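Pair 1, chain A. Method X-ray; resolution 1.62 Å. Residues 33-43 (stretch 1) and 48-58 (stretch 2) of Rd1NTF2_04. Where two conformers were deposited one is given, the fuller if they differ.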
# COMPACT_ATOMS: atom_id res chain seq x y z
N LEU A 33 -3.93 5.42 7.81
CA LEU A 33 -3.08 4.26 7.58
C LEU A 33 -1.62 4.62 7.36
O LEU A 33 -0.73 3.82 7.70
CB LEU A 33 -3.58 3.49 6.36
CG LEU A 33 -4.99 2.89 6.45
CD1 LEU A 33 -5.30 2.05 5.23
CD2 LEU A 33 -5.14 2.06 7.71
N PHE A 34 -1.34 5.77 6.77
CA PHE A 34 0.01 6.18 6.43
C PHE A 34 0.61 7.04 7.55
O PHE A 34 -0.04 7.96 8.06
CB PHE A 34 0.03 6.98 5.12
CG PHE A 34 -0.11 6.15 3.88
CD1 PHE A 34 0.80 5.15 3.59
CD2 PHE A 34 -1.14 6.39 2.98
CE1 PHE A 34 0.67 4.39 2.45
CE2 PHE A 34 -1.26 5.63 1.83
CZ PHE A 34 -0.36 4.63 1.57
N ASP A 35 1.84 6.73 7.94
CA ASP A 35 2.61 7.65 8.76
C ASP A 35 2.75 8.96 8.00
O ASP A 35 2.80 8.97 6.77
CB ASP A 35 3.99 7.06 9.04
CG ASP A 35 4.76 7.82 10.10
OD1 ASP A 35 4.63 7.48 11.28
OD2 ASP A 35 5.50 8.75 9.72
N PRO A 36 2.81 10.09 8.70
CA PRO A 36 3.00 11.37 7.99
C PRO A 36 4.25 11.42 7.15
O PRO A 36 4.29 12.13 6.14
CB PRO A 36 3.04 12.40 9.13
CG PRO A 36 2.30 11.76 10.24
CD PRO A 36 2.55 10.29 10.14
N ASN A 37 5.30 10.70 7.54
CA ASN A 37 6.56 10.69 6.82
C ASN A 37 6.75 9.39 6.05
O ASN A 37 7.88 8.97 5.81
CB ASN A 37 7.72 10.91 7.77
N VAL A 38 5.66 8.75 5.65
CA VAL A 38 5.77 7.49 4.93
C VAL A 38 6.65 7.65 3.70
O VAL A 38 6.58 8.66 2.98
CB VAL A 38 4.38 6.97 4.53
CG1 VAL A 38 3.66 7.97 3.63
CG2 VAL A 38 4.51 5.60 3.83
N ARG A 39 7.44 6.63 3.43
CA ARG A 39 8.27 6.53 2.24
C ARG A 39 7.70 5.46 1.32
O ARG A 39 7.45 4.33 1.76
CB ARG A 39 9.71 6.21 2.63
CG ARG A 39 10.40 7.32 3.40
CD ARG A 39 11.75 6.87 3.93
NE ARG A 39 12.52 7.95 4.54
CZ ARG A 39 12.54 8.24 5.84
NH1 ARG A 39 11.83 7.52 6.70
NH2 ARG A 39 13.29 9.24 6.28
N VAL A 40 7.51 5.80 0.05
CA VAL A 40 7.08 4.84 -0.96
C VAL A 40 8.14 4.82 -2.05
O VAL A 40 8.45 5.87 -2.65
CB VAL A 40 5.70 5.17 -1.55
CG1 VAL A 40 5.31 4.11 -2.58
CG2 VAL A 40 4.64 5.26 -0.46
N GLU A 41 8.71 3.66 -2.31
CA GLU A 41 9.71 3.48 -3.35
C GLU A 41 9.16 2.56 -4.42
O GLU A 41 8.85 1.40 -4.14
CB GLU A 41 11.01 2.91 -2.78
CG GLU A 41 12.10 2.76 -3.84
N VAL A 42 9.05 3.06 -5.64
CA VAL A 42 8.51 2.31 -6.77
C VAL A 42 9.57 2.36 -7.86
O VAL A 42 9.57 3.24 -8.72
CB VAL A 42 7.18 2.88 -7.26
CG1 VAL A 42 6.59 1.97 -8.35
CG2 VAL A 42 6.21 3.03 -6.13
N GLY A 43 10.50 1.43 -7.81
CA GLY A 43 11.59 1.42 -8.77
C GLY A 43 12.40 2.69 -8.62
O GLY A 43 12.97 2.96 -7.55
N HIS A 48 7.22 10.65 -0.78
CA HIS A 48 7.32 10.90 0.65
C HIS A 48 6.06 11.62 1.12
O HIS A 48 5.66 12.61 0.50
CB HIS A 48 8.56 11.75 0.98
CG HIS A 48 8.88 11.79 2.44
ND1 HIS A 48 8.32 12.70 3.30
CD2 HIS A 48 9.73 11.05 3.19
CE1 HIS A 48 8.78 12.51 4.52
NE2 HIS A 48 9.65 11.51 4.48
N GLY A 49 5.46 11.11 2.19
CA GLY A 49 4.32 11.76 2.81
C GLY A 49 2.98 11.26 2.30
O GLY A 49 2.88 10.59 1.27
N ARG A 50 1.93 11.62 3.04
CA ARG A 50 0.60 11.10 2.74
C ARG A 50 0.11 11.59 1.39
O ARG A 50 -0.43 10.81 0.59
CB ARG A 50 -0.39 11.50 3.83
CG ARG A 50 -0.15 10.79 5.14
CD ARG A 50 -0.97 11.37 6.28
NE ARG A 50 -0.78 10.58 7.49
CZ ARG A 50 -1.05 10.99 8.72
NH1 ARG A 50 -1.53 12.21 8.92
NH2 ARG A 50 -0.82 10.18 9.75
N GLU A 51 0.30 12.88 1.10
CA GLU A 51 -0.23 13.45 -0.13
C GLU A 51 0.38 12.78 -1.35
O GLU A 51 -0.33 12.40 -2.28
CB GLU A 51 0.02 14.96 -0.15
CG GLU A 51 -0.40 15.62 -1.45
CD GLU A 51 -0.32 17.14 -1.39
OE1 GLU A 51 -0.45 17.70 -0.27
OE2 GLU A 51 -0.11 17.77 -2.45
N GLN A 52 1.71 12.61 -1.36
CA GLN A 52 2.34 11.96 -2.50
C GLN A 52 1.95 10.49 -2.59
O GLN A 52 1.81 9.96 -3.69
CB GLN A 52 3.86 12.10 -2.41
CG GLN A 52 4.33 13.52 -2.68
CD GLN A 52 5.85 13.66 -2.74
OE1 GLN A 52 6.57 12.67 -2.82
NE2 GLN A 52 6.33 14.90 -2.73
N ALA A 53 1.78 9.83 -1.44
CA ALA A 53 1.36 8.43 -1.46
C ALA A 53 -0.05 8.28 -2.03
O ALA A 53 -0.32 7.37 -2.82
CB ALA A 53 1.45 7.84 -0.05
N VAL A 54 -0.94 9.21 -1.68
CA VAL A 54 -2.31 9.19 -2.21
C VAL A 54 -2.31 9.46 -3.70
O VAL A 54 -3.00 8.78 -4.47
CB VAL A 54 -3.17 10.21 -1.44
CG1 VAL A 54 -4.41 10.58 -2.23
CG2 VAL A 54 -3.55 9.64 -0.10
N ASP A 55 -1.52 10.44 -4.14
CA ASP A 55 -1.45 10.76 -5.56
C ASP A 55 -0.93 9.58 -6.36
O ASP A 55 -1.38 9.32 -7.48
CB ASP A 55 -0.56 11.99 -5.79
CG ASP A 55 -1.21 13.28 -5.33
OD1 ASP A 55 -2.36 13.24 -4.85
OD2 ASP A 55 -0.56 14.34 -5.45
N TRP A 56 0.04 8.86 -5.80
CA TRP A 56 0.57 7.68 -6.46
C TRP A 56 -0.53 6.65 -6.66
O TRP A 56 -0.70 6.11 -7.76
CB TRP A 56 1.73 7.11 -5.64
CG TRP A 56 2.12 5.73 -6.06
CD1 TRP A 56 2.69 5.37 -7.24
CD2 TRP A 56 1.98 4.53 -5.30
NE1 TRP A 56 2.90 4.02 -7.27
CE2 TRP A 56 2.48 3.48 -6.08
CE3 TRP A 56 1.48 4.25 -4.02
CZ2 TRP A 56 2.49 2.16 -5.64
CZ3 TRP A 56 1.49 2.94 -3.58
CH2 TRP A 56 1.99 1.91 -4.39
N ILE A 57 -1.33 6.41 -5.62
CA ILE A 57 -2.41 5.43 -5.72
C ILE A 57 -3.44 5.89 -6.75
O ILE A 57 -3.91 5.10 -7.57
CB ILE A 57 -3.06 5.21 -4.34
CG1 ILE A 57 -2.04 4.61 -3.38
CG2 ILE A 57 -4.29 4.32 -4.45
CD1 ILE A 57 -2.54 4.55 -1.94
N ARG A 58 -3.80 7.17 -6.72
CA ARG A 58 -4.83 7.67 -7.63
C ARG A 58 -4.39 7.58 -9.09
O ARG A 58 -5.20 7.28 -9.97
CB ARG A 58 -5.19 9.11 -7.26
CG ARG A 58 -5.73 9.25 -5.85
CD ARG A 58 -6.91 10.21 -5.78
NE ARG A 58 -7.66 10.05 -4.53
CZ ARG A 58 -7.57 10.85 -3.47
NH1 ARG A 58 -8.29 10.59 -2.39
NH2 ARG A 58 -6.76 11.91 -3.47
O HOH W 1 2.32 13.55 5.12

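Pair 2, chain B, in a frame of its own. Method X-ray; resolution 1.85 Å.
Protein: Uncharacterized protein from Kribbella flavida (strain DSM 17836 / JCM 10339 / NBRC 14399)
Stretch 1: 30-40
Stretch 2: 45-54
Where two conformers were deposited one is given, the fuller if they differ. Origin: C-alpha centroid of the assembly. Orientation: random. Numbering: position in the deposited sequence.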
# COMPACT_ATOMS: atom_id res chain seq x y z
N HIS B 30 -15.32 13.78 7.38
CA HIS B 30 -13.89 13.95 7.44
C HIS B 30 -13.27 14.15 6.08
O HIS B 30 -12.04 14.15 5.99
CB HIS B 30 -13.28 12.71 8.10
CG HIS B 30 -13.74 12.50 9.49
ND1 HIS B 30 -13.21 13.21 10.56
CD2 HIS B 30 -14.66 11.65 10.01
CE1 HIS B 30 -13.77 12.78 11.69
NE2 HIS B 30 -14.66 11.84 11.39
N VAL B 31 -14.07 14.34 5.04
CA VAL B 31 -13.59 14.45 3.65
C VAL B 31 -13.76 15.89 3.17
O VAL B 31 -14.86 16.45 3.25
CB VAL B 31 -14.38 13.50 2.74
CG1 VAL B 31 -14.02 13.76 1.23
CG2 VAL B 31 -14.10 12.03 3.15
N ALA B 32 -12.70 16.47 2.61
CA ALA B 32 -12.83 17.82 2.06
C ALA B 32 -13.68 17.83 0.78
O ALA B 32 -13.64 16.90 -0.03
CB ALA B 32 -11.47 18.41 1.74
N GLY B 33 -14.45 18.90 0.57
CA GLY B 33 -15.22 19.00 -0.68
C GLY B 33 -14.39 18.85 -1.93
O GLY B 33 -14.85 18.32 -2.95
N GLY B 34 -13.15 19.35 -1.90
CA GLY B 34 -12.30 19.27 -3.07
C GLY B 34 -11.27 18.13 -2.97
O GLY B 34 -10.20 18.24 -3.56
N ILE B 35 -11.57 17.03 -2.24
CA ILE B 35 -10.58 15.95 -2.07
C ILE B 35 -10.07 15.50 -3.44
O ILE B 35 -10.81 15.47 -4.44
CB ILE B 35 -11.19 14.76 -1.30
CG1 ILE B 35 -10.14 13.62 -1.07
CG2 ILE B 35 -12.47 14.29 -2.03
CD1 ILE B 35 -10.59 12.62 -0.01
N VAL B 36 -8.77 15.21 -3.51
CA VAL B 36 -8.15 14.54 -4.65
C VAL B 36 -7.77 13.15 -4.18
O VAL B 36 -7.02 13.01 -3.21
CB VAL B 36 -6.90 15.30 -5.12
CG1 VAL B 36 -6.21 14.49 -6.23
CG2 VAL B 36 -7.28 16.77 -5.54
N CYS B 37 -8.30 12.12 -4.86
CA CYS B 37 -8.04 10.73 -4.48
C CYS B 37 -7.29 10.07 -5.64
O CYS B 37 -7.72 10.16 -6.79
CB CYS B 37 -9.34 9.98 -4.15
SG CYS B 37 -9.04 8.21 -3.83
N HIS B 38 -6.16 9.44 -5.36
CA HIS B 38 -5.47 8.68 -6.39
C HIS B 38 -5.67 7.22 -6.01
O HIS B 38 -5.20 6.78 -4.95
CB HIS B 38 -3.98 9.00 -6.44
CG HIS B 38 -3.69 10.45 -6.67
ND1 HIS B 38 -3.68 11.04 -7.92
CD2 HIS B 38 -3.35 11.43 -5.80
CE1 HIS B 38 -3.37 12.31 -7.81
NE2 HIS B 38 -3.14 12.57 -6.53
N ALA B 39 -6.34 6.48 -6.85
CA ALA B 39 -6.70 5.09 -6.54
C ALA B 39 -6.14 4.20 -7.64
O ALA B 39 -5.69 4.74 -8.65
CB ALA B 39 -8.22 5.00 -6.43
N PRO B 40 -6.15 2.86 -7.49
CA PRO B 40 -5.47 2.03 -8.50
C PRO B 40 -6.01 2.22 -9.91
O PRO B 40 -5.23 2.20 -10.86
CB PRO B 40 -5.67 0.61 -7.98
CG PRO B 40 -5.64 0.83 -6.45
CD PRO B 40 -6.52 2.07 -6.30
N ASP B 45 -11.83 13.25 -8.35
CA ASP B 45 -11.84 14.61 -7.82
C ASP B 45 -13.17 14.99 -7.20
O ASP B 45 -14.21 14.94 -7.87
CB ASP B 45 -11.53 15.63 -8.93
CG ASP B 45 -10.03 15.70 -9.27
OD1 ASP B 45 -9.26 16.30 -8.49
OD2 ASP B 45 -9.64 15.15 -10.32
N GLY B 46 -13.14 15.46 -5.96
CA GLY B 46 -14.33 16.03 -5.37
C GLY B 46 -15.06 15.02 -4.50
O GLY B 46 -15.04 13.81 -4.75
N ALA B 47 -15.69 15.53 -3.45
CA ALA B 47 -16.35 14.65 -2.49
C ALA B 47 -17.45 13.81 -3.12
O ALA B 47 -17.65 12.65 -2.71
CB ALA B 47 -16.91 15.49 -1.33
N ASP B 48 -18.20 14.35 -4.11
CA ASP B 48 -19.24 13.54 -4.75
C ASP B 48 -18.68 12.31 -5.46
O ASP B 48 -19.20 11.18 -5.32
CB ASP B 48 -20.04 14.38 -5.74
CG ASP B 48 -21.00 15.35 -5.05
OD1 ASP B 48 -21.29 15.14 -3.86
OD2 ASP B 48 -21.46 16.31 -5.71
N ALA B 49 -17.70 12.52 -6.35
CA ALA B 49 -17.05 11.38 -7.00
C ALA B 49 -16.38 10.48 -5.96
O ALA B 49 -16.36 9.25 -6.10
CB ALA B 49 -16.03 11.88 -8.03
N PHE B 50 -15.80 11.08 -4.92
CA PHE B 50 -15.14 10.22 -3.94
C PHE B 50 -16.17 9.29 -3.28
O PHE B 50 -15.94 8.08 -3.12
CB PHE B 50 -14.42 11.07 -2.88
CG PHE B 50 -13.66 10.26 -1.89
CD1 PHE B 50 -12.49 9.60 -2.28
CD2 PHE B 50 -14.12 10.11 -0.57
CE1 PHE B 50 -11.77 8.80 -1.37
CE2 PHE B 50 -13.44 9.32 0.32
CZ PHE B 50 -12.26 8.66 -0.03
N ARG B 51 -17.30 9.85 -2.87
CA ARG B 51 -18.35 9.05 -2.26
C ARG B 51 -18.82 7.93 -3.18
O ARG B 51 -18.98 6.78 -2.76
CB ARG B 51 -19.50 9.96 -1.86
CG ARG B 51 -20.68 9.20 -1.34
CD ARG B 51 -21.50 10.02 -0.37
NE ARG B 51 -22.30 9.03 0.36
CZ ARG B 51 -22.95 9.27 1.48
NH1 ARG B 51 -22.85 10.48 2.00
NH2 ARG B 51 -23.66 8.29 2.05
N ALA B 52 -19.00 8.25 -4.47
CA ALA B 52 -19.43 7.23 -5.41
C ALA B 52 -18.41 6.10 -5.53
O ALA B 52 -18.78 5.00 -5.92
CB ALA B 52 -19.72 7.87 -6.79
N PHE B 53 -17.13 6.33 -5.20
CA PHE B 53 -16.10 5.28 -5.21
C PHE B 53 -16.04 4.54 -3.86
O PHE B 53 -16.04 3.30 -3.82
CB PHE B 53 -14.74 5.91 -5.58
CG PHE B 53 -13.54 5.13 -5.13
CD1 PHE B 53 -13.16 3.99 -5.78
CD2 PHE B 53 -12.76 5.57 -4.08
CE1 PHE B 53 -12.04 3.25 -5.34
CE2 PHE B 53 -11.63 4.85 -3.66
CZ PHE B 53 -11.27 3.70 -4.30
N MSE B 54 -16.02 5.28 -2.75
CA MSE B 54 -15.78 4.68 -1.41
C MSE B 54 -16.97 3.86 -0.97
O MSE B 54 -16.83 2.76 -0.42
CB MSE B 54 -15.43 5.75 -0.31
CG MSE B 54 -16.49 6.83 0.02
SE MSE B 54 -17.87 6.54 1.50
CE MSE B 54 -16.85 7.23 3.04
O HOH W 2 -10.46 17.94 -6.36

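In both pairs a short strand turns a corner through a type I beta turn, runs on as a second strand, and is packed against by a helix that follows later in the chain. The 14 central residues superpose with an RMSD of 0.5 Å. Strand and helix axes approach to 8.5 Å in pair 1 and 8.4 Å in pair 2, with their N-to-C directions 36° and 40° apart.

The junction just before the helix is built the same way in both pairs. Arg39(A) and His48(A) form an antiparallel bridge, as do Val36(B) and Asp45(B). The next residue, Gly49(A) or Gly46(B), occupies the N-cap and donates a hydrogen bond back to the strand: Gly49(A) N to Val38(A) O, 2.8 Å, and Gly46(B) N to Ile35(B) O, 2.8 Å. With phi near 95°, a side chain here would be jammed against the preceding carbonyl, so glycine suits both places. Its CA also approaches the turn, Gly49(A) CA to Pro36(A) O and Gly46(B) CA to Gly33(B) O both measuring 3.4 Å.

The first helical residue differs more. Ala47(B) N reaches Gly33(B) O directly, at 3.0 Å. In pair 1 water 1 bridges the matching atoms, lying 2.6 Å from Pro36(A) O and 2.9 Å from Arg50(A) N. The long side chain of Arg50(A) extends to the first strand, where NE and NH2 donate to Phe34(A) O at 2.8 and 2.9 Å, while Pro36(A) CD lies over one face of the guanidinium. Ala47(B) instead offers a methyl group, with CB 4.2 Å from Val31(B) CG1.

One helical turn on, large and small residues exchange places. Phe34(A) matches Val31(B), and Ala53(A) matches Phe50(B). In pair 1 the ring comes from the first strand, and Ala53(A) CB sits over its face, 4.1 Å from the centroid; so small a residue lets the ring lie close to the helix. In pair 2 the helix supplies the ring, and Ile35(B) CD1 covers its face, 4.1 Å from the centroid. Val31(B) CG2 meets Phe50(B) CE2 at 4.0 Å.

Farther along, Trp56(A) and Phe53(B) both point toward the strand. Val40(A) CG1 lies over the tryptophan's six-membered ring, 4.1 Å from its centroid, and Val42(A) CG2 comes within 3.6 Å of Trp56(A) NE1. The smaller Phe53(B) meets smaller partners, its CZ lying 3.9 Å from Ala39(B) CB and its CE2 4.2 Å from Cys37(B) SG.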